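Local atomic coordinates of aryl acylamidase (bacterium CSBL00001, PDB entry 4YJ6), a protein that probably hydrolyses the amide bond of aryl acylamides, releasing an aryl amine and a carboxylate. Residues 198-209 with 221-231; 275-283 with 309-318. One frame throughout, in Å; residues are numbered along the deposited sequence.

How the contacts relate
Contact 1 lies deep in the chain, its centre about 7 Å from the chain's centre, whereas contact 2 sits about 22 Å out, although most of its touching residues are buried too. The two contacts do not meet: their centres are about 24 Å apart, and contact 1 closes along the chain before contact 2 opens. In 198-209 with 221-231, neighbouring antiparallel strands of the large mixed sheet pair directly through backbone hydrogen bonds, and aromatic faces are covered within the strands and in the loops that flank them. In 275-283 with 309-318, the loop after strand 270-273 meets the loop after strand 303-306 and the start of helix 315-339 through apolar packing and two bridging waters, without direct hydrogen bonds.

Contact 1 (198-209 with 221-231)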
loop_
_atom_site.group_PDB
_atom_site.type_symbol
_atom_site.label_atom_id
_atom_site.label_comp_id
_atom_site.label_asym_id
_atom_site.label_seq_id
_atom_site.Cartn_x
_atom_site.Cartn_y
_atom_site.Cartn_z
ATOM N N TYR A 198 3.761 5.898 6.513
ATOM C CA TYR A 198 4.765 5.806 5.458
ATOM C C TYR A 198 4.502 4.560 4.632
ATOM O O TYR A 198 4.463 3.446 5.169
ATOM C CB TYR A 198 6.124 5.747 6.120
ATOM C CG TYR A 198 7.286 5.652 5.137
ATOM C CD1 TYR A 198 7.644 6.750 4.343
ATOM C CD2 TYR A 198 8.022 4.477 5.010
ATOM C CE1 TYR A 198 8.716 6.677 3.473
ATOM C CE2 TYR A 198 9.084 4.385 4.127
ATOM C CZ TYR A 198 9.424 5.481 3.359
ATOM O OH TYR A 198 10.470 5.390 2.500
ATOM N N GLY A 199 4.316 4.727 3.326
ATOM C CA GLY A 199 3.981 3.596 2.476
ATOM C C GLY A 199 5.088 3.416 1.464
ATOM O O GLY A 199 5.315 4.325 0.658
ATOM N N PHE A 200 5.745 2.247 1.462
ATOM C CA PHE A 200 6.900 2.026 0.583
ATOM C C PHE A 200 6.550 1.074 -0.567
ATOM O O PHE A 200 6.268 -0.113 -0.311
ATOM C CB PHE A 200 8.111 1.444 1.351
ATOM C CG PHE A 200 9.376 1.491 0.536
ATOM C CD1 PHE A 200 10.182 2.622 0.574
ATOM C CD2 PHE A 200 9.728 0.450 -0.298
ATOM C CE1 PHE A 200 11.339 2.711 -0.198
ATOM C CE2 PHE A 200 10.883 0.518 -1.074
ATOM C CZ PHE A 200 11.677 1.665 -1.036
ATOM N N GLN A 201 6.580 1.587 -1.804
ATOM C CA GLN A 201 6.293 0.801 -3.019
ATOM C C GLN A 201 7.632 0.503 -3.717
ATOM O O GLN A 201 8.253 1.400 -4.305
ATOM C CB GLN A 201 5.322 1.573 -3.950
ATOM C CG GLN A 201 5.135 0.910 -5.358
ATOM C CD GLN A 201 5.828 1.729 -6.419
ATOM O OE1 GLN A 201 5.532 2.923 -6.569
ATOM N NE2 GLN A 201 6.769 1.127 -7.141
ATOM N N PRO A 202 8.083 -0.749 -3.650
ATOM C CA PRO A 202 9.432 -1.056 -4.152
ATOM C C PRO A 202 9.531 -1.045 -5.670
ATOM O O PRO A 202 8.510 -1.110 -6.377
ATOM C CB PRO A 202 9.691 -2.520 -3.650
ATOM C CG PRO A 202 8.524 -2.893 -2.821
ATOM C CD PRO A 202 7.384 -1.938 -3.131
ATOM N N SER A 203 10.768 -1.013 -6.176
ATOM C CA SER A 203 11.009 -1.155 -7.609
ATOM C C SER A 203 10.377 -2.432 -8.116
ATOM O O SER A 203 10.395 -3.436 -7.404
ATOM C CB SER A 203 12.531 -1.275 -7.853
ATOM O OG SER A 203 13.183 -0.068 -7.482
ATOM N N ILE A 204 9.940 -2.462 -9.381
ATOM C CA ILE A 204 9.470 -3.739 -9.912
ATOM C C ILE A 204 10.622 -4.780 -9.824
ATOM O O ILE A 204 11.788 -4.506 -10.140
ATOM C CB ILE A 204 8.859 -3.584 -11.358
ATOM C CG1 ILE A 204 8.305 -4.938 -11.857
ATOM C CG2 ILE A 204 9.937 -3.063 -12.363
ATOM C CD1 ILE A 204 7.060 -5.494 -11.014
ATOM N N GLY A 205 10.264 -5.996 -9.395
ATOM C CA GLY A 205 11.245 -7.072 -9.231
ATOM C C GLY A 205 11.971 -7.098 -7.907
ATOM O O GLY A 205 12.696 -8.056 -7.641
ATOM N N ARG A 206 11.835 -6.057 -7.094
ATOM C CA ARG A 206 12.534 -5.983 -5.810
ATOM C C ARG A 206 11.932 -6.952 -4.790
ATOM O O ARG A 206 12.658 -7.673 -4.117
ATOM C CB ARG A 206 12.465 -4.528 -5.275
ATOM C CG ARG A 206 13.225 -4.310 -3.956
ATOM C CD ARG A 206 14.740 -4.494 -4.155
ATOM N NE ARG A 206 15.254 -3.411 -4.980
ATOM C CZ ARG A 206 16.311 -3.502 -5.794
ATOM N NH1 ARG A 206 16.985 -4.631 -5.949
ATOM N NH2 ARG A 206 16.710 -2.413 -6.464
ATOM N N VAL A 207 10.613 -6.957 -4.672
ATOM C CA VAL A 207 9.890 -7.935 -3.815
ATOM C C VAL A 207 9.112 -8.876 -4.738
ATOM O O VAL A 207 8.426 -8.431 -5.668
ATOM C CB VAL A 207 8.884 -7.172 -2.902
ATOM C CG1 VAL A 207 8.011 -8.139 -2.040
ATOM C CG2 VAL A 207 9.629 -6.196 -2.014
ATOM N N PRO A 208 9.220 -10.186 -4.527
ATOM C CA PRO A 208 8.526 -11.104 -5.441
ATOM C C PRO A 208 7.026 -10.841 -5.476
ATOM O O PRO A 208 6.441 -10.494 -4.439
ATOM C CB PRO A 208 8.774 -12.509 -4.815
ATOM C CG PRO A 208 9.966 -12.352 -3.903
ATOM C CD PRO A 208 9.999 -10.875 -3.465
ATOM N N PHE A 209 6.408 -10.972 -6.648
ATOM C CA PHE A 209 4.956 -10.937 -6.736
ATOM C C PHE A 209 4.534 -12.171 -7.511
ATOM O O PHE A 209 5.041 -12.392 -8.612
ATOM C CB PHE A 209 4.470 -9.675 -7.487
ATOM C CG PHE A 209 3.004 -9.413 -7.254
ATOM C CD1 PHE A 209 2.047 -10.158 -7.926
ATOM C CD2 PHE A 209 2.606 -8.491 -6.304
ATOM C CE1 PHE A 209 0.681 -9.966 -7.675
ATOM C CE2 PHE A 209 1.233 -8.269 -6.036
ATOM C CZ PHE A 209 0.269 -9.014 -6.734
ATOM N N TYR A 221 2.240 -2.873 -13.401
ATOM C CA TYR A 221 3.104 -3.501 -12.406
ATOM C C TYR A 221 2.362 -3.604 -11.060
ATOM O O TYR A 221 1.744 -2.637 -10.613
ATOM C CB TYR A 221 4.365 -2.653 -12.226
ATOM C CG TYR A 221 5.346 -2.634 -13.369
ATOM C CD1 TYR A 221 5.844 -3.811 -13.909
ATOM C CD2 TYR A 221 5.811 -1.419 -13.889
ATOM C CE1 TYR A 221 6.788 -3.787 -14.934
ATOM C CE2 TYR A 221 6.770 -1.395 -14.900
ATOM C CZ TYR A 221 7.246 -2.586 -15.414
ATOM O OH TYR A 221 8.202 -2.573 -16.398
ATOM N N LEU A 222 2.511 -4.746 -10.384
ATOM C CA LEU A 222 1.871 -4.987 -9.089
ATOM C C LEU A 222 2.966 -5.215 -8.059
ATOM O O LEU A 222 3.963 -5.904 -8.347
ATOM C CB LEU A 222 1.020 -6.267 -9.126
ATOM C CG LEU A 222 0.004 -6.325 -10.284
ATOM C CD1 LEU A 222 -0.796 -7.677 -10.234
ATOM C CD2 LEU A 222 -0.969 -5.141 -10.194
ATOM N N TYR A 223 2.761 -4.676 -6.864
ATOM C CA TYR A 223 3.764 -4.741 -5.820
ATOM C C TYR A 223 3.166 -5.123 -4.476
ATOM O O TYR A 223 2.022 -4.749 -4.161
ATOM C CB TYR A 223 4.320 -3.331 -5.594
ATOM C CG TYR A 223 4.750 -2.580 -6.834
ATOM C CD1 TYR A 223 6.020 -2.819 -7.405
ATOM C CD2 TYR A 223 3.924 -1.616 -7.415
ATOM C CE1 TYR A 223 6.452 -2.112 -8.530
ATOM C CE2 TYR A 223 4.371 -0.892 -8.571
ATOM C CZ TYR A 223 5.623 -1.168 -9.101
ATOM O OH TYR A 223 6.086 -0.467 -10.190
ATOM N N GLU A 224 3.948 -5.831 -3.652
ATOM C CA GLU A 224 3.647 -5.919 -2.213
ATOM C C GLU A 224 4.677 -5.115 -1.445
ATOM O O GLU A 224 5.854 -5.051 -1.839
ATOM C CB GLU A 224 3.685 -7.384 -1.743
ATOM C CG GLU A 224 2.625 -8.256 -2.487
ATOM C CD GLU A 224 2.197 -9.509 -1.748
ATOM O OE1 GLU A 224 2.182 -9.534 -0.499
ATOM O OE2 GLU A 224 1.863 -10.491 -2.457
ATOM N N GLY A 225 4.256 -4.483 -0.359
ATOM C CA GLY A 225 5.200 -3.712 0.435
ATOM C C GLY A 225 4.584 -3.275 1.749
ATOM O O GLY A 225 3.407 -3.479 1.983
ATOM N N PRO A 226 5.401 -2.664 2.605
ATOM C CA PRO A 226 5.018 -2.314 3.969
ATOM C C PRO A 226 4.404 -0.920 4.108
ATOM O O PRO A 226 4.797 0.007 3.391
ATOM C CB PRO A 226 6.345 -2.375 4.711
ATOM C CG PRO A 226 7.330 -1.849 3.690
ATOM C CD PRO A 226 6.818 -2.391 2.344
ATOM N N ILE A 227 3.468 -0.804 5.051
ATOM C CA ILE A 227 3.027 0.491 5.568
ATOM C C ILE A 227 3.468 0.561 7.032
ATOM O O ILE A 227 3.222 -0.371 7.778
ATOM C CB ILE A 227 1.503 0.618 5.433
ATOM C CG1 ILE A 227 1.131 0.577 3.950
ATOM C CG2 ILE A 227 0.969 1.943 6.121
ATOM C CD1 ILE A 227 -0.383 0.497 3.673
ATOM N N THR A 228 4.159 1.636 7.419
ATOM C CA THR A 228 4.746 1.733 8.766
ATOM C C THR A 228 4.562 3.159 9.302
ATOM O O THR A 228 4.052 4.023 8.607
ATOM C CB THR A 228 6.264 1.475 8.737
ATOM O OG1 THR A 228 6.889 2.418 7.857
ATOM C CG2 THR A 228 6.578 0.056 8.249
ATOM N N ARG A 229 5.006 3.417 10.530
ATOM C CA ARG A 229 4.991 4.786 11.050
ATOM C C ARG A 229 6.366 5.407 10.954
ATOM O O ARG A 229 6.480 6.635 11.028
ATOM C CB ARG A 229 4.516 4.841 12.518
ATOM C CG ARG A 229 3.015 4.477 12.673
ATOM C CD ARG A 229 2.488 4.620 14.110
ATOM N NE ARG A 229 3.203 3.724 15.007
ATOM C CZ ARG A 229 2.890 2.438 15.198
ATOM N NH1 ARG A 229 1.819 1.890 14.624
ATOM N NH2 ARG A 229 3.648 1.718 16.003
ATOM N N THR A 230 7.413 4.590 10.829
ATOM C CA THR A 230 8.779 5.111 10.685
ATOM C C THR A 230 9.451 4.553 9.451
ATOM O O THR A 230 9.145 3.447 9.003
ATOM C CB THR A 230 9.699 4.745 11.864
ATOM O OG1 THR A 230 10.020 3.327 11.826
ATOM C CG2 THR A 230 9.028 5.074 13.187
ATOM N N VAL A 231 10.405 5.311 8.933
ATOM C CA VAL A 231 11.137 4.863 7.765
ATOM C C VAL A 231 12.029 3.689 8.141
ATOM O O VAL A 231 12.149 2.745 7.362
ATOM C CB VAL A 231 11.942 6.021 7.127
ATOM C CG1 VAL A 231 12.764 5.508 5.932
ATOM C CG2 VAL A 231 10.946 7.137 6.703
HETATM O O HOH W 1 6.576 -6.353 -7.432
HETATM O O HOH W 2 5.806 -7.535 -4.855
#
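The phenol ring of Tyr223 has the amide of Gln201 over one face, NE2 lying 3.2 Å from CZ with the two planes 31° apart, and the backbone carbon of Tyr221 over the opposite face; Ile204 N sits in plane at the edge. Gln201 reaches this position by bending at chi2 (-108°), which also lets NE2 make a bent bond to Pro202 O; NE2 bonds His441 O as well, and OE1 is held by Ser443 and Thr436. Leu222 CB stands over the centre of the Phe209 ring, 3.7 Å from the centroid, while Glu224 N and a water lie at that ring's edge. Ile204 CB covers Tyr221 toward the rim of its ring, and Val231 CG2 rests 3.9 Å from the centroid of Tyr198, whose edge meets Thr228 OG1. A leucine in place of Tyr223 would probably leave the Gln201 amide without its aromatic platform and Thr436 O without the phenol hydroxyl it now bonds. Between the strands, Tyr198 and Thr228 form an antiparallel hydrogen-bonded pair, and Phe200 N donates almost straight to Pro226 O (3.1 Å). Gly225 has no room for a side chain, since a CB there would collide with Phe200 O. Further along, one water accepts from Glu224 N and lies 2.9 Å from Val207 O. Strand 223-228 runs between 178-183 and 198-201 in the mixed sheet; helix 231-241 packs on Tyr198 and Val207, and helix 467-480 on Phe200.

Contact 2 (275-283 with 309-318); sequences LNYGVFPVQ and LGIPYSQKQM
Val279 reaches from its loop to the loop and helix start of 309-318, and its two methyls meet different partners. CB branches with CG1 anti to the carbonyl carbon (chi1 -64°); CG1 meets Tyr313 O at 3.6 Å and lies against CB and CG2 of Ile311, while CG2 touches the selenomethionine methyl, Met318 CE, also at 3.6 Å. Bent at chi3, Met318 brings that same CE within 3.9 Å of Phe280 CZ, and the one methyl touches both an aliphatic and an aromatic neighbour. Gln315 crosses the Phe280 side chain obliquely: its CB packs on Phe280 CD2, CG lies 3.4 Å from Val279 O, and NE2 passes Pro281 CD on its way to Glu422 and Glu423 O. At the other end, Leu309 CD2 approaches the edge of the Tyr277 ring (4.1 Å), the two side chains running the same way. No direct hydrogen bond crosses the contact; two waters do that work, one donating to Tyr277 O (2.6 Å) and accepting from Ile311 N, the other joining Val279 O to Gln315 N. Each side is shaped by a local motif. Asn276 OD1 accepts from Gly278 N in an Asx turn, while Ser314 and Gln317 form a capping box, Gln317 N donating to Ser314 OG and Ser314 N to Gln317 OE1, the classic start of an alpha helix, here 315-339.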
loop_
_atom_site.group_PDB
_atom_site.type_symbol
_atom_site.label_atom_id
_atom_site.label_comp_id
_atom_site.label_asym_id
_atom_site.label_seq_id
_atom_site.Cartn_x
_atom_site.Cartn_y
_atom_site.Cartn_z
ATOM N N LEU A 275 3.811 19.647 -8.984
ATOM C CA LEU A 275 2.637 19.663 -8.120
ATOM C C LEU A 275 1.431 18.933 -8.702
ATOM O O LEU A 275 0.432 18.767 -8.022
ATOM C CB LEU A 275 2.279 21.117 -7.741
ATOM C CG LEU A 275 3.459 21.829 -7.065
ATOM C CD1 LEU A 275 3.097 23.301 -6.810
ATOM C CD2 LEU A 275 3.892 21.136 -5.758
ATOM N N ASN A 276 1.506 18.482 -9.957
ATOM C CA ASN A 276 0.369 17.827 -10.575
ATOM C C ASN A 276 0.743 17.006 -11.800
ATOM O O ASN A 276 -0.140 16.581 -12.550
ATOM C CB ASN A 276 -0.671 18.896 -10.990
ATOM C CG ASN A 276 -0.094 19.940 -11.926
ATOM O OD1 ASN A 276 1.029 19.825 -12.437
ATOM N ND2 ASN A 276 -0.854 21.039 -12.101
ATOM N N TYR A 277 2.046 16.720 -11.956
ATOM C CA TYR A 277 2.571 16.009 -13.128
ATOM C C TYR A 277 2.130 16.641 -14.435
ATOM O O TYR A 277 2.142 15.987 -15.487
ATOM C CB TYR A 277 2.149 14.522 -13.117
ATOM C CG TYR A 277 2.587 13.712 -11.910
ATOM C CD1 TYR A 277 3.834 13.053 -11.890
ATOM C CD2 TYR A 277 1.766 13.545 -10.830
ATOM C CE1 TYR A 277 4.231 12.247 -10.797
ATOM C CE2 TYR A 277 2.145 12.713 -9.726
ATOM C CZ TYR A 277 3.387 12.079 -9.716
ATOM O OH TYR A 277 3.747 11.277 -8.625
ATOM N N GLY A 278 1.787 17.932 -14.372
ATOM C CA GLY A 278 1.371 18.678 -15.549
ATOM C C GLY A 278 0.017 18.326 -16.123
ATOM O O GLY A 278 -0.411 18.952 -17.102
ATOM N N VAL A 279 -0.656 17.314 -15.572
ATOM C CA VAL A 279 -1.900 16.827 -16.170
ATOM C C VAL A 279 -3.057 16.621 -15.188
ATOM O O VAL A 279 -4.184 16.492 -15.642
ATOM C CB VAL A 279 -1.714 15.477 -16.924
ATOM C CG1 VAL A 279 -0.772 15.662 -18.109
ATOM C CG2 VAL A 279 -1.146 14.419 -15.992
ATOM N N PHE A 280 -2.804 16.565 -13.872
ATOM C CA PHE A 280 -3.919 16.319 -12.925
ATOM C C PHE A 280 -4.433 17.607 -12.295
ATOM O O PHE A 280 -3.652 18.517 -12.025
ATOM C CB PHE A 280 -3.484 15.452 -11.741
ATOM C CG PHE A 280 -3.067 14.045 -12.113
ATOM C CD1 PHE A 280 -1.727 13.762 -12.395
ATOM C CD2 PHE A 280 -4.005 13.023 -12.171
ATOM C CE1 PHE A 280 -1.330 12.470 -12.718
ATOM C CE2 PHE A 280 -3.631 11.711 -12.507
ATOM C CZ PHE A 280 -2.286 11.436 -12.763
ATOM N N PRO A 281 -5.755 17.650 -12.019
ATOM C CA PRO A 281 -6.288 18.719 -11.164
ATOM C C PRO A 281 -6.006 18.386 -9.708
ATOM O O PRO A 281 -6.372 17.297 -9.285
ATOM C CB PRO A 281 -7.777 18.693 -11.474
ATOM C CG PRO A 281 -8.068 17.213 -11.794
ATOM C CD PRO A 281 -6.804 16.756 -12.532
ATOM N N VAL A 282 -5.324 19.262 -8.977
ATOM C CA VAL A 282 -4.925 18.941 -7.609
ATOM C C VAL A 282 -5.421 20.021 -6.679
ATOM O O VAL A 282 -5.238 21.212 -6.965
ATOM C CB VAL A 282 -3.385 18.858 -7.492
ATOM C CG1 VAL A 282 -2.942 18.608 -6.041
ATOM C CG2 VAL A 282 -2.891 17.747 -8.435
ATOM N N GLN A 283 -6.033 19.628 -5.571
ATOM C CA GLN A 283 -6.546 20.633 -4.617
ATOM C C GLN A 283 -5.431 21.611 -4.219
ATOM O O GLN A 283 -4.300 21.232 -3.862
ATOM C CB GLN A 283 -7.188 19.942 -3.391
ATOM C CG GLN A 283 -8.437 19.187 -3.770
ATOM C CD GLN A 283 -9.070 18.441 -2.608
ATOM O OE1 GLN A 283 -8.424 18.188 -1.565
ATOM N NE2 GLN A 283 -10.339 18.083 -2.779
ATOM N N LEU A 309 7.159 16.931 -16.771
ATOM C CA LEU A 309 7.299 15.601 -17.358
ATOM C C LEU A 309 6.926 15.548 -18.829
ATOM O O LEU A 309 7.390 14.675 -19.553
ATOM C CB LEU A 309 6.423 14.600 -16.609
ATOM C CG LEU A 309 7.181 13.930 -15.472
ATOM C CD1 LEU A 309 7.332 14.949 -14.315
ATOM C CD2 LEU A 309 6.448 12.681 -15.049
ATOM N N GLY A 310 6.084 16.482 -19.277
ATOM C CA GLY A 310 5.674 16.491 -20.663
ATOM C C GLY A 310 4.781 15.327 -21.104
ATOM O O GLY A 310 4.831 14.903 -22.264
ATOM N N ILE A 311 3.946 14.834 -20.196
ATOM C CA ILE A 311 3.024 13.739 -20.527
ATOM C C ILE A 311 1.993 14.248 -21.564
ATOM O O ILE A 311 1.316 15.235 -21.313
ATOM C CB ILE A 311 2.285 13.291 -19.256
ATOM C CG1 ILE A 311 3.269 12.592 -18.282
ATOM C CG2 ILE A 311 1.144 12.353 -19.630
ATOM C CD1 ILE A 311 2.667 12.386 -16.872
ATOM N N PRO A 312 1.900 13.603 -22.737
ATOM C CA PRO A 312 1.033 14.149 -23.803
ATOM C C PRO A 312 -0.388 13.600 -23.807
ATOM O O PRO A 312 -1.222 14.000 -24.636
ATOM C CB PRO A 312 1.756 13.734 -25.074
ATOM C CG PRO A 312 2.350 12.387 -24.689
ATOM C CD PRO A 312 2.813 12.566 -23.254
ATOM N N TYR A 313 -0.670 12.711 -22.870
ATOM C CA TYR A 313 -2.011 12.168 -22.693
ATOM C C TYR A 313 -2.750 12.968 -21.626
ATOM O O TYR A 313 -2.134 13.524 -20.733
ATOM C CB TYR A 313 -1.915 10.688 -22.245
ATOM C CG TYR A 313 -1.464 9.770 -23.369
ATOM C CD1 TYR A 313 -0.106 9.444 -23.557
ATOM C CD2 TYR A 313 -2.404 9.203 -24.231
ATOM C CE1 TYR A 313 0.294 8.585 -24.609
ATOM C CE2 TYR A 313 -2.018 8.329 -25.270
ATOM C CZ TYR A 313 -0.670 8.029 -25.446
ATOM O OH TYR A 313 -0.328 7.182 -26.501
ATOM N N SER A 314 -4.078 13.015 -21.700
ATOM C CA SER A 314 -4.852 13.609 -20.622
ATOM C C SER A 314 -4.938 12.638 -19.446
ATOM O O SER A 314 -4.775 11.427 -19.599
ATOM C CB SER A 314 -6.282 13.926 -21.074
ATOM O OG SER A 314 -6.987 12.721 -21.281
ATOM N N GLN A 315 -5.221 13.168 -18.269
ATOM C CA GLN A 315 -5.403 12.280 -17.116
ATOM C C GLN A 315 -6.583 11.292 -17.273
ATOM O O GLN A 315 -6.498 10.163 -16.801
ATOM C CB GLN A 315 -5.482 13.085 -15.830
ATOM C CG GLN A 315 -6.594 14.146 -15.798
ATOM C CD GLN A 315 -7.874 13.613 -15.172
ATOM O OE1 GLN A 315 -7.954 12.459 -14.798
ATOM N NE2 GLN A 315 -8.879 14.474 -15.038
ATOM N N LYS A 316 -7.663 11.676 -17.953
ATOM C CA LYS A 316 -8.714 10.711 -18.265
ATOM C C LYS A 316 -8.222 9.611 -19.174
ATOM O O LYS A 316 -8.575 8.460 -18.978
ATOM C CB LYS A 316 -9.945 11.387 -18.920
ATOM C CG LYS A 316 -11.018 10.348 -19.287
ATOM C CD LYS A 316 -12.314 11.014 -19.773
ATOM C CE LYS A 316 -13.523 10.054 -19.641
ATOM N NZ LYS A 316 -13.478 8.835 -20.523
ATOM N N GLN A 317 -7.417 9.942 -20.181
ATOM C CA GLN A 317 -6.905 8.894 -21.057
ATOM C C GLN A 317 -6.079 7.891 -20.254
ATOM O O GLN A 317 -6.181 6.696 -20.471
ATOM C CB GLN A 317 -6.034 9.501 -22.145
ATOM C CG GLN A 317 -6.887 10.145 -23.256
ATOM C CD GLN A 317 -6.013 10.865 -24.285
ATOM O OE1 GLN A 317 -5.125 11.635 -23.940
ATOM N NE2 GLN A 317 -6.271 10.602 -25.559
HETATM N N MSE A 318 -5.264 8.392 -19.330
HETATM C CA MSE A 318 -4.423 7.502 -18.536
HETATM C C MSE A 318 -5.222 6.648 -17.555
HETATM O O MSE A 318 -4.960 5.446 -17.429
HETATM C CB MSE A 318 -3.382 8.329 -17.797
HETATM C CG MSE A 318 -2.493 9.006 -18.771
HETATM SE SE MSE A 318 -0.913 9.568 -17.816
HETATM C CE MSE A 318 -1.728 10.925 -16.632
HETATM O O HOH W 3 3.210 16.399 -17.825
HETATM O O HOH W 4 -5.171 16.131 -18.136
#